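Side-chain contacts in sulfate transporter 4.1, chloroplastic (Arabidopsis thaliana, PDB 7LHV), which cotransports sulfate with protons across the membrane as a member of the SLC26/SulP family and may help regulate sulfate assimilation: residues E189-M192 / G193-L197; W199-R202 / F203-H206; V349-A352 / K353-A357; Y361-S365 / N366-F370; I477-G480 / V481-V485. All blocks are in the same frame, centred on the assembly; numbering follows the deposited sequence.

Contact 1: E189-M192 / G193-L197. With LBN (1-palmitoyl-2-oleoyl-sn-glycero-3-phosphocholine), chain E.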
# COMPACT_ATOMS: atom_id res chain seq x y z
N GLU A 189 -0.81 -20.49 2.99
CA GLU A 189 0.21 -20.67 1.97
C GLU A 189 -0.35 -21.36 0.73
O GLU A 189 -0.03 -20.98 -0.40
CB GLU A 189 1.38 -21.48 2.54
CG GLU A 189 2.16 -20.75 3.61
CD GLU A 189 3.38 -21.54 4.05
OE1 GLU A 189 4.27 -20.95 4.69
OE2 GLU A 189 3.43 -22.74 3.75
N CYS A 190 -1.19 -22.39 0.93
CA CYS A 190 -1.80 -23.05 -0.22
C CYS A 190 -2.71 -22.10 -0.99
O CYS A 190 -2.74 -22.13 -2.23
CB CYS A 190 -2.57 -24.29 0.24
SG CYS A 190 -1.57 -25.78 0.39
N ILE A 191 -3.45 -21.26 -0.28
CA ILE A 191 -4.32 -20.29 -0.94
C ILE A 191 -3.50 -19.29 -1.74
O ILE A 191 -3.80 -18.99 -2.90
CB ILE A 191 -5.23 -19.59 0.08
CG1 ILE A 191 -6.42 -20.48 0.43
CG2 ILE A 191 -5.70 -18.25 -0.44
CD1 ILE A 191 -7.22 -19.99 1.61
N MET A 192 -2.43 -18.77 -1.14
CA MET A 192 -1.60 -17.77 -1.82
C MET A 192 -0.76 -18.38 -2.93
O MET A 192 -0.27 -17.64 -3.79
CB MET A 192 -0.70 -17.06 -0.81
CG MET A 192 -1.45 -16.25 0.22
SD MET A 192 -1.85 -14.58 -0.32
CE MET A 192 -0.23 -13.83 -0.34
N GLY A 193 -0.55 -19.69 -2.92
CA GLY A 193 0.15 -20.35 -4.00
C GLY A 193 -0.75 -20.72 -5.16
O GLY A 193 -0.35 -20.62 -6.32
N LEU A 194 -1.98 -21.16 -4.85
CA LEU A 194 -2.94 -21.46 -5.91
C LEU A 194 -3.38 -20.20 -6.64
O LEU A 194 -3.48 -20.19 -7.87
CB LEU A 194 -4.14 -22.19 -5.33
CG LEU A 194 -4.03 -23.71 -5.21
CD1 LEU A 194 -5.31 -24.29 -4.62
CD2 LEU A 194 -3.73 -24.33 -6.56
N LEU A 195 -3.64 -19.13 -5.90
CA LEU A 195 -4.07 -17.87 -6.50
C LEU A 195 -2.91 -17.04 -7.02
O LEU A 195 -3.15 -15.98 -7.62
CB LEU A 195 -4.86 -17.05 -5.48
CG LEU A 195 -6.11 -17.70 -4.90
CD1 LEU A 195 -6.82 -16.75 -3.95
CD2 LEU A 195 -7.05 -18.15 -6.01
N ARG A 196 -1.67 -17.48 -6.82
CA ARG A 196 -0.48 -16.77 -7.29
C ARG A 196 -0.47 -15.32 -6.80
O ARG A 196 -0.16 -14.40 -7.55
CB ARG A 196 -0.37 -16.83 -8.81
CG ARG A 196 -0.54 -18.23 -9.38
CD ARG A 196 -0.89 -18.19 -10.85
NE ARG A 196 -1.69 -19.35 -11.24
CZ ARG A 196 -1.66 -19.90 -12.45
NH1 ARG A 196 -0.88 -19.43 -13.41
NH2 ARG A 196 -2.43 -20.95 -12.70
N LEU A 197 -0.79 -15.13 -5.52
CA LEU A 197 -0.84 -13.81 -4.91
C LEU A 197 0.43 -13.48 -4.13
O LEU A 197 0.41 -12.60 -3.27
CB LEU A 197 -2.05 -13.70 -3.98
CG LEU A 197 -3.41 -13.51 -4.66
CD1 LEU A 197 -4.52 -13.81 -3.68
CD2 LEU A 197 -3.52 -12.09 -5.17
C1 LBN E . -3.23 -12.57 -10.13
P1 LBN E . -0.96 -12.91 -11.44
C2 LBN E . -4.13 -13.70 -9.73
C3 LBN E . -5.59 -13.41 -9.98
C5 LBN E . -8.55 -21.91 -6.84
O1 LBN E . -1.84 -12.93 -10.11
O2 LBN E . -0.68 -11.52 -11.86
O3 LBN E . -1.62 -13.82 -12.40
O4 LBN E . 0.44 -13.59 -11.11
C25 LBN E . -7.05 -13.74 -8.16
O5 LBN E . -6.48 -14.27 -9.23
C26 LBN E . -8.48 -14.14 -8.01
O6 LBN E . -6.49 -13.02 -7.41
C27 LBN E . -8.90 -14.24 -6.56
C28 LBN E . -9.21 -12.91 -5.90
C29 LBN E . -8.83 -12.86 -4.43
C30 LBN E . -9.71 -11.98 -3.58
C31 LBN E . -9.10 -11.62 -2.24
C34 LBN E . -4.41 -15.54 -11.32
O7 LBN E . -3.68 -14.94 -10.37
C35 LBN E . -5.03 -16.81 -10.83
O8 LBN E . -4.46 -15.16 -12.46
C36 LBN E . -4.97 -17.90 -11.88
C37 LBN E . -5.50 -19.21 -11.39
C38 LBN E . -6.19 -19.10 -10.07
C39 LBN E . -7.22 -20.18 -9.86
C40 LBN E . -6.66 -21.58 -9.94
C41 LBN E . -7.34 -22.51 -8.95
C42 LBN E . -8.35 -21.78 -8.14
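The backbone bonds L194 N to C190 O and L195 N to I191 O carry the last helical turn here, and L197 N then reaches back to M192 O at 3.1 Å. I191 and L195 are one turn apart. Their side chains lie side by side and point the same way, with I191 CG2 at 4.0 Å from L195 CD1. I191 carries CG2 anti to its backbone nitrogen, which turns this branch down the helix toward L195. L195 CG also rests against I191 O, at 3.3 Å. This is how helix 173-194 ends: a Schellman motif. R196 takes a positive phi (54°), L197 N bonds M192 O across it, and R196 N makes a weak bond to G193 O. The hydrophobic pair that often accompanies this motif is M192 with L197. The two side chains cross at about a right angle, and M192 SD meets L197 CB at 3.8 Å. M192 is bent at chi2 (-86°) and chi3 (-70°), which folds its sulfur over L197. Beyond the turn the residues line a phospholipid site. R196 does not aim its guanidinium at the lipid phosphate. One face of the group lies under an acyl chain, with C36 of the lipid 3.5 Å above the plane, while L194 O sits at its edge in the plane. L197 CD2 comes to 3.8 Å from O6, the carbonyl oxygen of one ester of the same lipid. On the inner side E189 points into the protein, where its OE2 bonds N376 of helix 365-381.

Contact 2: W199-R202 / F203-H206. With LBN (1-palmitoyl-2-oleoyl-sn-glycero-3-phosphocholine), chain E; S1P ((2S,3R,4E)-2-amino-3-hydroxyoctadec-4-en-1-yl dihydrogen phosphate), chain G.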
# COMPACT_ATOMS: atom_id res chain seq x y z
N TRP A 199 3.07 -11.98 -5.17
CA TRP A 199 3.65 -10.69 -5.53
C TRP A 199 3.13 -9.55 -4.67
O TRP A 199 3.73 -8.47 -4.68
CB TRP A 199 3.39 -10.39 -7.01
CG TRP A 199 1.95 -10.54 -7.39
CD1 TRP A 199 1.34 -11.65 -7.89
CD2 TRP A 199 0.93 -9.54 -7.28
NE1 TRP A 199 0.01 -11.40 -8.10
CE2 TRP A 199 -0.27 -10.11 -7.74
CE3 TRP A 199 0.92 -8.21 -6.84
CZ2 TRP A 199 -1.46 -9.41 -7.77
CZ3 TRP A 199 -0.27 -7.52 -6.88
CH2 TRP A 199 -1.45 -8.12 -7.34
N LEU A 200 2.04 -9.76 -3.94
CA LEU A 200 1.49 -8.71 -3.09
C LEU A 200 2.37 -8.41 -1.88
O LEU A 200 2.17 -7.39 -1.23
CB LEU A 200 0.09 -9.09 -2.60
CG LEU A 200 -1.09 -8.59 -3.43
CD1 LEU A 200 -2.37 -9.24 -2.95
CD2 LEU A 200 -1.19 -7.08 -3.36
N ILE A 201 3.33 -9.28 -1.57
CA ILE A 201 4.18 -9.11 -0.41
C ILE A 201 5.61 -8.73 -0.78
O ILE A 201 6.28 -8.03 -0.01
CB ILE A 201 4.15 -10.38 0.46
CG1 ILE A 201 2.72 -10.70 0.88
CG2 ILE A 201 5.01 -10.23 1.70
CD1 ILE A 201 2.09 -9.62 1.71
N ARG A 202 6.09 -9.14 -1.95
CA ARG A 202 7.48 -8.95 -2.34
C ARG A 202 7.84 -7.49 -2.61
O ARG A 202 8.97 -7.23 -3.04
CB ARG A 202 7.81 -9.80 -3.56
CG ARG A 202 7.51 -11.27 -3.37
CD ARG A 202 7.90 -12.09 -4.59
NE ARG A 202 7.10 -13.31 -4.70
CZ ARG A 202 7.27 -14.38 -3.95
NH1 ARG A 202 8.22 -14.44 -3.03
NH2 ARG A 202 6.47 -15.43 -4.11
N PHE A 203 6.94 -6.55 -2.37
CA PHE A 203 7.29 -5.14 -2.47
C PHE A 203 8.07 -4.65 -1.26
O PHE A 203 8.61 -3.53 -1.30
CB PHE A 203 6.04 -4.28 -2.66
CG PHE A 203 5.23 -4.11 -1.40
CD1 PHE A 203 4.24 -5.02 -1.07
CD2 PHE A 203 5.45 -3.04 -0.56
CE1 PHE A 203 3.50 -4.87 0.08
CE2 PHE A 203 4.71 -2.89 0.59
CZ PHE A 203 3.73 -3.80 0.91
N ILE A 204 8.15 -5.44 -0.19
CA ILE A 204 8.84 -5.02 1.02
C ILE A 204 10.34 -5.01 0.77
O ILE A 204 10.90 -5.99 0.28
CB ILE A 204 8.46 -5.92 2.20
CG1 ILE A 204 6.95 -5.91 2.40
CG2 ILE A 204 9.16 -5.47 3.46
CD1 ILE A 204 6.46 -6.95 3.37
N SER A 205 10.99 -3.90 1.12
CA SER A 205 12.41 -3.75 0.84
C SER A 205 13.22 -4.74 1.66
O SER A 205 12.82 -5.16 2.75
CB SER A 205 12.86 -2.32 1.14
OG SER A 205 12.78 -2.04 2.52
N HIS A 206 14.38 -5.11 1.13
CA HIS A 206 15.25 -6.05 1.84
C HIS A 206 15.86 -5.42 3.08
O HIS A 206 16.20 -6.13 4.03
CB HIS A 206 16.35 -6.56 0.91
CG HIS A 206 17.29 -7.52 1.57
ND1 HIS A 206 16.88 -8.75 2.05
CD2 HIS A 206 18.61 -7.44 1.84
CE1 HIS A 206 17.91 -9.38 2.58
NE2 HIS A 206 18.98 -8.60 2.46
C1 LBN E . -3.23 -12.57 -10.13
P1 LBN E . -0.96 -12.91 -11.44
C2 LBN E . -4.13 -13.70 -9.73
C3 LBN E . -5.59 -13.41 -9.98
C5 LBN E . -8.55 -21.91 -6.84
O1 LBN E . -1.84 -12.93 -10.11
O2 LBN E . -0.68 -11.52 -11.86
O3 LBN E . -1.62 -13.82 -12.40
O4 LBN E . 0.44 -13.59 -11.11
C25 LBN E . -7.05 -13.74 -8.16
O5 LBN E . -6.48 -14.27 -9.23
C26 LBN E . -8.48 -14.14 -8.01
O6 LBN E . -6.49 -13.02 -7.41
C27 LBN E . -8.90 -14.24 -6.56
C28 LBN E . -9.21 -12.91 -5.90
C29 LBN E . -8.83 -12.86 -4.43
C30 LBN E . -9.71 -11.98 -3.58
C31 LBN E . -9.10 -11.62 -2.24
C34 LBN E . -4.41 -15.54 -11.32
O7 LBN E . -3.68 -14.94 -10.37
C35 LBN E . -5.03 -16.81 -10.83
O8 LBN E . -4.46 -15.16 -12.46
C36 LBN E . -4.97 -17.90 -11.88
C37 LBN E . -5.50 -19.21 -11.39
C38 LBN E . -6.19 -19.10 -10.07
C39 LBN E . -7.22 -20.18 -9.86
C40 LBN E . -6.66 -21.58 -9.94
C41 LBN E . -7.34 -22.51 -8.95
C42 LBN E . -8.35 -21.78 -8.14
C1 S1P G . -5.97 -9.70 -9.64
O1 S1P G . -4.73 -9.53 -10.35
C2 S1P G . -6.08 -8.40 -8.89
N2 S1P G . -4.78 -7.72 -8.93
C3 S1P G . -6.42 -8.53 -7.41
O3 S1P G . -5.53 -7.63 -6.75
C4 S1P G . -6.23 -9.91 -6.87
C5 S1P G . -6.54 -10.30 -5.65
C6 S1P G . -7.13 -9.54 -4.52
C7 S1P G . -6.15 -8.73 -3.70
C8 S1P G . -6.73 -7.40 -3.28
C9 S1P G . -6.66 -7.14 -1.80
C10 S1P G . -5.32 -6.61 -1.34
C11 S1P G . -5.29 -6.14 0.09
C12 S1P G . -4.06 -5.32 0.44
C13 S1P G . -3.18 -5.01 -0.73
C14 S1P G . -1.75 -4.75 -0.37
C15 S1P G . -1.50 -4.62 1.11
C16 S1P G . -0.32 -5.43 1.61
P22 S1P G . -4.55 -8.98 -11.84
O23 S1P G . -5.81 -9.27 -12.62
O24 S1P G . -4.41 -7.50 -11.71
O25 S1P G . -3.37 -9.59 -12.43
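I201 and I204 meet through CG2 and CD1 at 4.0 Å, and their side chains run side by side in the same direction. The backbone between them closes with I204 N bonded to I201 O at 3.2 Å, nearly straight at 163°. I204 CG1 also rests on I201 O. This is the tightly packed part of the contact, and F203 completes it. F203 CG sits between its backbone N and carbonyl carbon (chi1 75°), which folds the ring back along the chain. Its CE1 lies 3.1 Å from L200 O, with this oxygen at the ring edge and near its plane. I204 CG1 stands 4.1 Å above the centre of one ring face. I493 of the second subunit and L489 of helix 477-496 also pack on F203. The other end is loose only between the segments: W199 turns away from residues 203-206 and meets lipid instead. Its indole NE1 donates to O1 of the phospholipid at 3.1 Å. L200 CG lies over one face of the indole, toward the rim. W199 CH2 is 3.7 Å from the amine N2 of the sphingolipid, and L200 CD2 meets that lipid's tail. H494 of the second subunit makes an edge-to-face contact with the W199 ring. R202 extends from the turn toward helix 330-358. At the far end, S205 OG weakly caps V208 N, and H206 lies on the surface. The arrangement is a type I beta turn, I201 to I204, followed by the N-cap of helix 206-229, beside a lipid site at the subunit interface.

Contact 3: V349-A352 / K353-A357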
# COMPACT_ATOMS: atom_id res chain seq x y z
N VAL A 349 10.96 -18.67 -0.04
CA VAL A 349 10.89 -18.65 -1.50
C VAL A 349 12.15 -18.01 -2.08
O VAL A 349 12.65 -18.43 -3.13
CB VAL A 349 9.61 -17.94 -1.96
CG1 VAL A 349 9.63 -17.73 -3.46
CG2 VAL A 349 8.40 -18.75 -1.57
N GLY A 350 12.68 -16.98 -1.41
CA GLY A 350 13.92 -16.39 -1.87
C GLY A 350 15.08 -17.36 -1.83
O GLY A 350 15.89 -17.41 -2.76
N ILE A 351 15.18 -18.15 -0.75
CA ILE A 351 16.22 -19.16 -0.66
C ILE A 351 16.06 -20.19 -1.76
O ILE A 351 17.03 -20.60 -2.40
CB ILE A 351 16.21 -19.82 0.73
CG1 ILE A 351 16.44 -18.78 1.83
CG2 ILE A 351 17.26 -20.90 0.81
CD1 ILE A 351 16.13 -19.29 3.21
N ALA A 352 14.82 -20.64 -2.00
CA ALA A 352 14.59 -21.62 -3.05
C ALA A 352 14.99 -21.08 -4.42
O ALA A 352 15.63 -21.78 -5.21
CB ALA A 352 13.12 -22.05 -3.06
N LYS A 353 14.62 -19.83 -4.71
CA LYS A 353 14.95 -19.24 -6.01
C LYS A 353 16.46 -19.06 -6.17
O LYS A 353 17.01 -19.33 -7.25
CB LYS A 353 14.23 -17.90 -6.18
CG LYS A 353 12.81 -18.03 -6.70
CD LYS A 353 12.22 -16.68 -7.04
CE LYS A 353 11.98 -15.85 -5.79
NZ LYS A 353 11.10 -14.69 -6.05
N ALA A 354 17.14 -18.60 -5.12
CA ALA A 354 18.59 -18.44 -5.20
C ALA A 354 19.28 -19.78 -5.43
O ALA A 354 20.19 -19.89 -6.26
CB ALA A 354 19.12 -17.78 -3.93
N LEU A 355 18.85 -20.82 -4.70
CA LEU A 355 19.44 -22.14 -4.89
C LEU A 355 19.16 -22.69 -6.28
O LEU A 355 20.02 -23.33 -6.88
CB LEU A 355 18.94 -23.10 -3.81
CG LEU A 355 19.43 -22.85 -2.39
CD1 LEU A 355 18.72 -23.77 -1.42
CD2 LEU A 355 20.93 -23.02 -2.31
N ALA A 356 17.95 -22.47 -6.79
CA ALA A 356 17.62 -22.94 -8.13
C ALA A 356 18.46 -22.25 -9.19
O ALA A 356 18.92 -22.88 -10.14
CB ALA A 356 16.13 -22.74 -8.41
N ALA A 357 18.66 -20.94 -9.04
CA ALA A 357 19.52 -20.21 -9.98
C ALA A 357 20.96 -20.70 -9.89
O ALA A 357 21.64 -20.81 -10.92
CB ALA A 357 19.44 -18.71 -9.71
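K353 N bonds V349 O at 2.9 Å, close to straight at 160°. The same oxygen is covered by the lysine's own carbons, with K353 CB 3.5 Å away and CG and CE a little farther. The next three amides repeat the pattern: A354 N to G350 O, L355 N to I351 O and A356 N to A352 O. All four are ordinary alpha-helical bonds. The side chains then pair along the helix. V349 and K353 cross obliquely, with V349 CG1 at 3.8 Å from K353 CE. The lysine chain bends at chi3 (-69°), and this brings CE back over V349 instead of letting it run straight out. Its NZ ends in a weak hydrogen bond with S365 OG, so the aliphatic part is held on V349 while NZ reaches S365. On another side of the helix I351 and L355 lie parallel, pointing the same way. I351 CG2 touches L355 CD1 at 3.9 Å, and L355 CG rests 3.3 Å from I351 O. A356 CB lies 3.4 Å from A352 O. The contact is one continuous stretch of helix 330-358. I351 and L355 face helix 391-399 through F391, S394 and N398. V349 and A352 pack on E368 of helix 365-381, and A356 meets Y361 and L363 in the following loop. A357 O accepts a bond from R600 of the second subunit.

Contact 4: Y361-S365 / N366-F370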
# COMPACT_ATOMS: atom_id res chain seq x y z
N TYR A 361 18.43 -25.18 -12.42
CA TYR A 361 17.13 -25.80 -12.65
C TYR A 361 16.04 -24.76 -12.44
O TYR A 361 16.24 -23.74 -11.78
CB TYR A 361 16.91 -27.03 -11.77
CG TYR A 361 16.85 -26.77 -10.28
CD1 TYR A 361 18.01 -26.76 -9.51
CD2 TYR A 361 15.64 -26.56 -9.64
CE1 TYR A 361 17.95 -26.53 -8.15
CE2 TYR A 361 15.58 -26.32 -8.28
CZ TYR A 361 16.74 -26.31 -7.54
OH TYR A 361 16.68 -26.08 -6.19
N GLU A 362 14.87 -25.03 -13.02
CA GLU A 362 13.76 -24.09 -12.98
C GLU A 362 13.02 -24.18 -11.66
O GLU A 362 12.91 -25.25 -11.05
CB GLU A 362 12.79 -24.37 -14.13
CG GLU A 362 13.39 -24.20 -15.51
CD GLU A 362 12.41 -23.59 -16.49
OE1 GLU A 362 12.52 -23.88 -17.70
OE2 GLU A 362 11.53 -22.82 -16.05
N LEU A 363 12.48 -23.04 -11.22
CA LEU A 363 11.66 -22.99 -10.02
C LEU A 363 10.73 -21.79 -10.12
O LEU A 363 11.13 -20.73 -10.62
CB LEU A 363 12.53 -22.89 -8.76
CG LEU A 363 11.86 -23.05 -7.39
CD1 LEU A 363 12.82 -23.70 -6.43
CD2 LEU A 363 11.42 -21.71 -6.85
N ASP A 364 9.51 -21.96 -9.65
CA ASP A 364 8.51 -20.90 -9.62
C ASP A 364 8.07 -20.63 -8.19
O ASP A 364 8.05 -21.54 -7.35
CB ASP A 364 7.31 -21.25 -10.51
CG ASP A 364 6.67 -22.56 -10.14
OD1 ASP A 364 7.20 -23.26 -9.25
OD2 ASP A 364 5.63 -22.90 -10.74
N SER A 365 7.72 -19.38 -7.92
CA SER A 365 7.40 -18.96 -6.56
C SER A 365 6.01 -19.39 -6.11
O SER A 365 5.68 -19.22 -4.93
CB SER A 365 7.52 -17.44 -6.45
OG SER A 365 8.74 -17.00 -7.02
N ASN A 366 5.19 -19.93 -7.01
CA ASN A 366 3.84 -20.34 -6.64
C ASN A 366 3.77 -21.82 -6.27
O ASN A 366 3.14 -22.18 -5.26
CB ASN A 366 2.88 -20.03 -7.78
CG ASN A 366 2.93 -18.58 -8.20
OD1 ASN A 366 2.94 -17.68 -7.36
ND2 ASN A 366 2.97 -18.33 -9.50
N SER A 367 4.40 -22.69 -7.06
CA SER A 367 4.42 -24.11 -6.71
C SER A 367 5.21 -24.34 -5.43
O SER A 367 4.89 -25.24 -4.65
CB SER A 367 5.01 -24.92 -7.85
OG SER A 367 4.24 -24.79 -9.03
N GLU A 368 6.24 -23.52 -5.19
CA GLU A 368 6.98 -23.64 -3.94
C GLU A 368 6.12 -23.29 -2.74
O GLU A 368 6.15 -23.98 -1.71
CB GLU A 368 8.23 -22.75 -3.98
CG GLU A 368 8.95 -22.65 -2.66
CD GLU A 368 9.71 -23.92 -2.32
OE1 GLU A 368 9.90 -24.77 -3.21
OE2 GLU A 368 10.13 -24.06 -1.15
N LEU A 369 5.33 -22.21 -2.84
CA LEU A 369 4.41 -21.88 -1.75
C LEU A 369 3.35 -22.96 -1.57
O LEU A 369 2.97 -23.27 -0.44
CB LEU A 369 3.75 -20.53 -2.01
CG LEU A 369 4.51 -19.30 -1.54
CD1 LEU A 369 3.84 -18.04 -2.04
CD2 LEU A 369 4.58 -19.30 -0.03
N PHE A 370 2.86 -23.53 -2.67
CA PHE A 370 1.89 -24.61 -2.54
C PHE A 370 2.50 -25.81 -1.83
O PHE A 370 1.85 -26.44 -0.99
CB PHE A 370 1.34 -24.99 -3.91
CG PHE A 370 0.28 -26.05 -3.86
CD1 PHE A 370 -1.03 -25.72 -3.56
CD2 PHE A 370 0.58 -27.38 -4.12
CE1 PHE A 370 -2.01 -26.68 -3.51
CE2 PHE A 370 -0.40 -28.35 -4.07
CZ PHE A 370 -1.69 -28.00 -3.77
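D364 and S367 meet side chain to side chain, three residues apart. S367 OG donates to D364 OD2 at 2.9 Å. It comes from the syn side of the carboxylate and 22° out of its plane. The aspartate CG stands between its own backbone N and carbonyl carbon (chi1 56°), which swings the carboxylate over the first turn of the helix. A lysine in place of D364 would probably leave the S367 hydroxyl without this acceptor and free to turn. The backbone adds a weak bond, E368 N to D364 O, at 3.4 Å. One step on, L369 CG lies 3.6 Å from S365 O. L363 CD2 touches E368 CB loosely, at 4.4 Å. Farther out, other parts of the fold fix the ends. The E368 carboxylate is taken up elsewhere: OE2 bonds Y138 OH and OE1 makes a weak bond to S144 N. R202 packs on S365. The R145 side chain makes a cation-pi contact with the Y361 ring, and the R145 backbone N bonds Y361 OH. The arrangement is a loop running into the first turn of helix 365-381, with an aspartate to serine bond at the entry.

Contact 5: I477-G480 / V481-V485. With S1P ((2S,3R,4E)-2-amino-3-hydroxyoctadec-4-en-1-yl dihydrogen phosphate), chain C.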
# COMPACT_ATOMS: atom_id res chain seq x y z
N ILE A 477 7.29 -7.03 18.30
CA ILE A 477 7.52 -7.56 16.96
C ILE A 477 6.45 -7.08 16.00
O ILE A 477 6.73 -6.70 14.86
CB ILE A 477 7.59 -9.10 17.01
CG1 ILE A 477 8.95 -9.57 17.51
CG2 ILE A 477 7.30 -9.69 15.64
CD1 ILE A 477 8.94 -10.99 18.02
N GLU A 478 5.19 -7.10 16.45
CA GLU A 478 4.08 -6.69 15.59
C GLU A 478 4.17 -5.22 15.21
O GLU A 478 3.91 -4.84 14.07
CB GLU A 478 2.75 -7.00 16.27
CG GLU A 478 2.57 -8.48 16.58
CD GLU A 478 1.50 -8.73 17.61
OE1 GLU A 478 1.01 -7.75 18.21
OE2 GLU A 478 1.15 -9.91 17.83
N ILE A 479 4.55 -4.37 16.17
CA ILE A 479 4.71 -2.95 15.88
C ILE A 479 5.82 -2.74 14.86
O ILE A 479 5.69 -1.94 13.93
CB ILE A 479 4.95 -2.15 17.17
CG1 ILE A 479 3.69 -2.13 18.03
CG2 ILE A 479 5.39 -0.74 16.85
CD1 ILE A 479 3.91 -1.64 19.43
N GLY A 480 6.94 -3.44 15.03
CA GLY A 480 8.03 -3.32 14.07
C GLY A 480 7.64 -3.79 12.68
O GLY A 480 8.01 -3.17 11.68
N VAL A 481 6.90 -4.90 12.61
CA VAL A 481 6.42 -5.39 11.32
C VAL A 481 5.51 -4.36 10.66
O VAL A 481 5.62 -4.08 9.46
CB VAL A 481 5.71 -6.75 11.49
CG1 VAL A 481 4.87 -7.07 10.27
CG2 VAL A 481 6.72 -7.84 11.75
N LEU A 482 4.59 -3.79 11.44
CA LEU A 482 3.67 -2.80 10.89
C LEU A 482 4.42 -1.57 10.41
O LEU A 482 4.12 -1.03 9.34
CB LEU A 482 2.62 -2.42 11.94
CG LEU A 482 1.51 -3.45 12.15
CD1 LEU A 482 0.55 -2.98 13.23
CD2 LEU A 482 0.78 -3.73 10.85
N VAL A 483 5.40 -1.10 11.18
CA VAL A 483 6.18 0.07 10.77
C VAL A 483 6.96 -0.22 9.49
O VAL A 483 7.00 0.61 8.58
CB VAL A 483 7.11 0.52 11.91
CG1 VAL A 483 8.04 1.61 11.42
CG2 VAL A 483 6.29 1.03 13.07
N GLY A 484 7.59 -1.39 9.40
CA GLY A 484 8.34 -1.72 8.20
C GLY A 484 7.47 -1.81 6.97
O GLY A 484 7.79 -1.26 5.91
N VAL A 485 6.33 -2.50 7.09
CA VAL A 485 5.41 -2.62 5.96
C VAL A 485 4.85 -1.26 5.58
O VAL A 485 4.73 -0.94 4.39
CB VAL A 485 4.29 -3.63 6.29
CG1 VAL A 485 3.24 -3.62 5.20
CG2 VAL A 485 4.87 -5.02 6.46
C1 S1P C . -0.73 -5.01 15.98
O1 S1P C . -0.85 -5.27 17.39
C2 S1P C . -1.51 -6.08 15.26
N2 S1P C . -1.77 -7.25 16.11
C3 S1P C . -0.87 -6.47 13.92
O3 S1P C . -1.93 -6.42 12.98
C4 S1P C . -0.23 -7.82 13.93
C5 S1P C . 0.41 -8.39 12.92
C6 S1P C . 0.70 -7.89 11.54
C7 S1P C . 0.45 -8.90 10.43
C8 S1P C . 1.04 -8.49 9.09
C9 S1P C . 0.90 -9.52 7.98
C10 S1P C . 1.62 -9.14 6.70
C11 S1P C . 2.86 -9.96 6.39
C12 S1P C . 4.05 -9.12 5.98
C13 S1P C . 5.38 -9.81 6.08
C14 S1P C . 6.24 -9.30 7.20
C15 S1P C . 7.67 -8.98 6.83
C16 S1P C . 8.51 -8.42 7.96
C17 S1P C . 9.04 -7.01 7.78
P22 S1P C . -0.40 -4.08 18.32
O23 S1P C . 0.47 -4.67 19.44
O24 S1P C . 0.44 -3.18 17.44
O25 S1P C . -1.60 -3.39 18.83
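The backbone bonds come first: V481 N to I477 O, L482 N to E478 O, V483 N to I479 O and G484 N to G480 O, each 2.9 Å. They make one regular stretch of helix 477-496. The apolar contacts follow the same spacing. I477 CG2 and V481 CG2 are 4.3 Å apart, as are I479 CG2 and V483 CG2. The valines also lean on carbonyls, with V481 CG2 3.3 Å from I477 O. I477 and V481 share F212 of helix 206-229, whereas I479 and V483 share I471 of helix 459-474. The third group is the lipid. V481 CG1 meets C14 of the sphingolipid tail at 4.0 Å. L482 CD1 meets its C1 at 3.6 Å, and I479 CG1 lies 3.5 Å from its phosphate oxygen O24. E478 CB and CG both lie against C4 of the lipid. The chain runs on extended (chi2 162°), which carries the carboxylate past C4 to the head group and sets OE1 3.2 Å from the ester oxygen O1. The carboxyl carbon CD is 3.9 Å from the lipid amine N2. With alanine in its place, CG would no longer lie against C4, and the lipid amine would probably lose its nearby carboxylate. The chemistry is mixed. V481 meets the tail, L482 and I479 the head-group end. The nearby amine would probably moderate the like charge of carboxylate and phosphate.

How the contacts relate
Contacts 3 and 5 are helix turns, contact 1 a helix end, contact 2 a turn, contact 4 a helix start. Contact 3 lies on helix 330-358; contact 4 joins the following loop to helix 365-381. Contact 1 packs on contact 4 through C190, G193 and R196. R202 of contact 2 reaches contact 3 at V349 and contact 4 at S365; its NH1 lies 4.2 Å from K353 NZ, like charges close together. I204 meets V485 of contact 5. All five are partly buried; only contacts 1 and 5 have touching residues exposed. Contacts 1, 2 and 5 meet lipid, and 1 and 2 share the phospholipid. Contact 3 is mostly apolar; contact 4 turns on an aspartate-serine bond.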